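Local coordinates for SPOU RRNA methylase (Sulfolobus acidocaldarius, PDB 4CNG), which methylates the ribose 2'-hydroxyl of cytidine 32 in tRNA, using S-adenosyl-L-methionine as methyl donor and working as a homodimer, at residues N82-A87 with I142-F147. The protein carries 1 engineered substitution. Sequence-based numbering, arbitrary orientation.
Sequences NNFDDA and IAKSDF
Lys144 NZ reaches Asp85 OD1 at 2.8 Å, a salt bridge that meets the carboxylate oxygen on its syn side, 29° out of the group's plane. Lysine suits this place because its chain runs fully extended beyond CG, long enough to span the 8.5 Å between Asp85 CA and Lys144 CA; it crosses the Asp85 side chain nearly at a right angle. On the way its methylenes pass Phe84, the two side chains running in opposite directions, with Lys144 CB 4.0 Å from Phe84 CE2 at the ring edge. In this SPOUT methyltransferase fold, a parallel sheet flanked by helices, the contact joins the short helix after edge strand 79-81 to the turn leading from helix 139-143 into strand 147-149. Phe84, with CG anti to its own nitrogen (chi1 -178°), carries its buried ring inward, onto Ile129 of strand 125-130. Shortened to an alanine, Lys144 would be likely to leave Asp85 without its facing charge and the ring without the outer methylenes, though CB would stay beside it. Ser145 OG also lies near that edge and is satisfied by the carbonyl of Glu141, so a small hydroxyl can be buried here. Asn83 occupies the N-cap of the weakly bonded helix 84-87, but its OD1 lies so near Asp86 N that this capping bond is doubtful.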
ATOM      1  N   ASN A  82      13.247 -17.737 -13.791  1.00 12.66           N
ATOM      2  CA  ASN A  82      14.558 -17.580 -13.211  1.00 13.98           C
ATOM      3  C   ASN A  82      15.220 -16.261 -13.493  1.00 17.41           C
ATOM      4  O   ASN A  82      16.071 -15.799 -12.694  1.00 22.42           O
ATOM      5  CB  ASN A  82      15.479 -18.708 -13.566  1.00 16.54           C
ATOM      6  CG  ASN A  82      16.714 -18.747 -12.659  1.00 19.76           C
ATOM      7  OD1 ASN A  82      17.815 -18.870 -13.150  1.00 24.48           O
ATOM      8  ND2 ASN A  82      16.537 -18.552 -11.349  1.00 17.18           N
ATOM      9  N   ASN A  83      14.829 -15.622 -14.582  1.00 16.61           N
ATOM     10  CA  ASN A  83      15.566 -14.444 -15.035  1.00 21.31           C
ATOM     11  C   ASN A  83      14.644 -13.299 -15.329  1.00 17.55           C
ATOM     12  O   ASN A  83      13.488 -13.460 -15.751  1.00 21.34           O
ATOM     13  CB  ASN A  83      16.373 -14.720 -16.301  1.00 31.44           C
ATOM     14  CG  ASN A  83      15.487 -15.061 -17.476  1.00 71.78           C
ATOM     15  OD1 ASN A  83      15.208 -14.142 -18.402  1.00105.46           O
ATOM     16  ND2 ASN A  83      15.026 -16.340 -17.498  1.00 69.28           N
ATOM     17  N   PHE A  84      15.171 -12.130 -15.060  1.00 15.87           N
ATOM     18  CA  PHE A  84      14.465 -10.903 -15.332  1.00 14.82           C
ATOM     19  C   PHE A  84      13.942 -10.787 -16.766  1.00 14.08           C
ATOM     20  O   PHE A  84      12.803 -10.412 -17.044  1.00 15.01           O
ATOM     21  CB  PHE A  84      15.403  -9.759 -14.995  1.00 15.55           C
ATOM     22  CG  PHE A  84      14.805  -8.421 -15.173  1.00 14.41           C
ATOM     23  CD1 PHE A  84      13.967  -7.900 -14.212  1.00 18.68           C
ATOM     24  CD2 PHE A  84      15.205  -7.614 -16.178  1.00 15.15           C
ATOM     25  CE1 PHE A  84      13.539  -6.609 -14.280  1.00 20.35           C
ATOM     26  CE2 PHE A  84      14.703  -6.344 -16.303  1.00 17.52           C
ATOM     27  CZ  PHE A  84      13.862  -5.841 -15.356  1.00 16.85           C
ATOM     28  N   ASP A  85      14.810 -11.095 -17.710  1.00 15.11           N
ATOM     29  CA  ASP A  85      14.470 -10.944 -19.110  1.00 15.33           C
ATOM     30  C   ASP A  85      13.234 -11.745 -19.468  1.00 17.25           C
ATOM     31  O   ASP A  85      12.463 -11.326 -20.317  1.00 19.42           O
ATOM     32  CB  ASP A  85      15.608 -11.391 -20.025  1.00 18.08           C
ATOM     33  CG  ASP A  85      16.873 -10.552 -19.907  1.00 21.86           C
ATOM     34  OD1 ASP A  85      16.816  -9.378 -19.563  1.00 23.14           O
ATOM     35  OD2 ASP A  85      17.923 -11.009 -20.432  1.00 35.95           O
ATOM     36  N   ASP A  86      13.093 -12.943 -18.916  1.00 18.24           N
ATOM     37  CA  ASP A  86      11.939 -13.787 -19.269  1.00 21.96           C
ATOM     38  C   ASP A  86      10.578 -13.283 -18.752  1.00 24.53           C
ATOM     39  O   ASP A  86       9.518 -13.653 -19.257  1.00178.26           O
ATOM     40  CB  ASP A  86      12.182 -15.229 -18.805  1.00 23.88           C
ATOM     41  CG  ASP A  86      13.155 -16.013 -19.731  1.00 66.82           C
ATOM     42  OD1 ASP A  86      13.823 -15.372 -20.614  1.00121.98           O
ATOM     43  OD2 ASP A  86      13.281 -17.288 -19.530  1.00148.46           O
ATOM     44  N   ALA A  87      10.653 -12.443 -17.729  1.00 13.89           N
ATOM     45  CA  ALA A  87       9.469 -11.854 -17.123  1.00 13.82           C
ATOM     46  C   ALA A  87       8.945 -10.623 -17.847  1.00 13.34           C
ATOM     47  O   ALA A  87       7.788 -10.236 -17.632  1.00 16.24           O
ATOM     48  CB  ALA A  87       9.737 -11.549 -15.661  1.00 13.18           C
ATOM     49  N   ILE A 142      16.999  -1.448 -14.533  1.00 11.04           N
ATOM     50  CA  ILE A 142      16.412  -0.184 -14.890  1.00 11.42           C
ATOM     51  C   ILE A 142      16.777   0.205 -16.306  1.00 11.24           C
ATOM     52  O   ILE A 142      15.946   0.721 -17.039  1.00 12.88           O
ATOM     53  CB  ILE A 142      16.763   0.922 -13.859  1.00 12.32           C
ATOM     54  CG1 ILE A 142      16.152   0.593 -12.485  1.00 12.55           C
ATOM     55  CG2 ILE A 142      16.353   2.292 -14.340  1.00 14.36           C
ATOM     56  CD1 ILE A 142      16.654   1.431 -11.342  1.00 13.60           C
ATOM     57  N   ALA A 143      18.004  -0.103 -16.760  1.00 12.35           N
ATOM     58  CA  ALA A 143      18.402   0.151 -18.138  1.00 13.07           C
ATOM     59  C   ALA A 143      17.566  -0.606 -19.147  1.00 12.58           C
ATOM     60  O   ALA A 143      17.324  -0.081 -20.231  1.00 15.32           O
ATOM     61  CB  ALA A 143      19.879  -0.175 -18.358  1.00 14.89           C
ATOM     62  N   LYS A 144      17.094  -1.795 -18.775  1.00 12.51           N
ATOM     63  CA  LYS A 144      16.258  -2.642 -19.609  1.00 12.98           C
ATOM     64  C   LYS A 144      14.799  -2.224 -19.588  1.00 13.29           C
ATOM     65  O   LYS A 144      13.987  -2.811 -20.287  1.00 16.06           O
ATOM     66  CB  LYS A 144      16.381  -4.083 -19.145  1.00 12.96           C
ATOM     67  CG  LYS A 144      17.688  -4.738 -19.533  1.00 13.92           C
ATOM     68  CD  LYS A 144      17.818  -6.092 -18.862  1.00 14.35           C
ATOM     69  CE  LYS A 144      19.062  -6.836 -19.327  1.00 14.00           C
ATOM     70  NZ  LYS A 144      19.153  -8.158 -18.635  1.00 14.67           N
ATOM     71  N   SER A 145      14.452  -1.195 -18.793  1.00 12.15           N
ATOM     72  CA  SER A 145      13.087  -0.712 -18.650  1.00 11.55           C
ATOM     73  C   SER A 145      12.927   0.581 -19.454  1.00 12.10           C
ATOM     74  O   SER A 145      13.875   1.319 -19.706  1.00 14.06           O
ATOM     75  CB  SER A 145      12.761  -0.496 -17.160  1.00 12.35           C
ATOM     76  OG  SER A 145      12.888  -1.730 -16.472  1.00 12.73           O
ATOM     77  N   ASP A 146      11.696   0.910 -19.830  1.00 11.33           N
ATOM     78  CA  ASP A 146      11.388   2.123 -20.577  1.00 11.63           C
ATOM     79  C   ASP A 146      11.245   3.371 -19.698  1.00 11.05           C
ATOM     80  O   ASP A 146      11.642   4.455 -20.108  1.00 13.28           O
ATOM     81  CB  ASP A 146      10.113   1.926 -21.375  1.00 12.83           C
ATOM     82  CG  ASP A 146      10.254   0.815 -22.388  1.00 13.94           C
ATOM     83  OD1 ASP A 146      11.098   0.988 -23.282  1.00 19.27           O
ATOM     84  OD2 ASP A 146       9.514  -0.189 -22.335  1.00 15.21           O
ATOM     85  N   PHE A 147      10.651   3.205 -18.530  1.00 10.81           N
ATOM     86  CA  PHE A 147      10.386   4.308 -17.623  1.00 10.35           C
ATOM     87  C   PHE A 147      10.718   3.885 -16.190  1.00  9.26           C
ATOM     88  O   PHE A 147      10.757   2.694 -15.902  1.00 10.54           O
ATOM     89  CB  PHE A 147       8.906   4.728 -17.690  1.00 10.84           C
ATOM     90  CG  PHE A 147       8.486   5.330 -19.017  1.00 11.68           C
ATOM     91  CD1 PHE A 147       8.913   6.585 -19.377  1.00 13.61           C
ATOM     92  CD2 PHE A 147       7.638   4.662 -19.859  1.00 13.63           C
ATOM     93  CE1 PHE A 147       8.494   7.161 -20.556  1.00 16.95           C
ATOM     94  CE2 PHE A 147       7.229   5.230 -21.062  1.00 16.38           C
ATOM     95  CZ  PHE A 147       7.622   6.492 -21.372  1.00 16.86           C
TER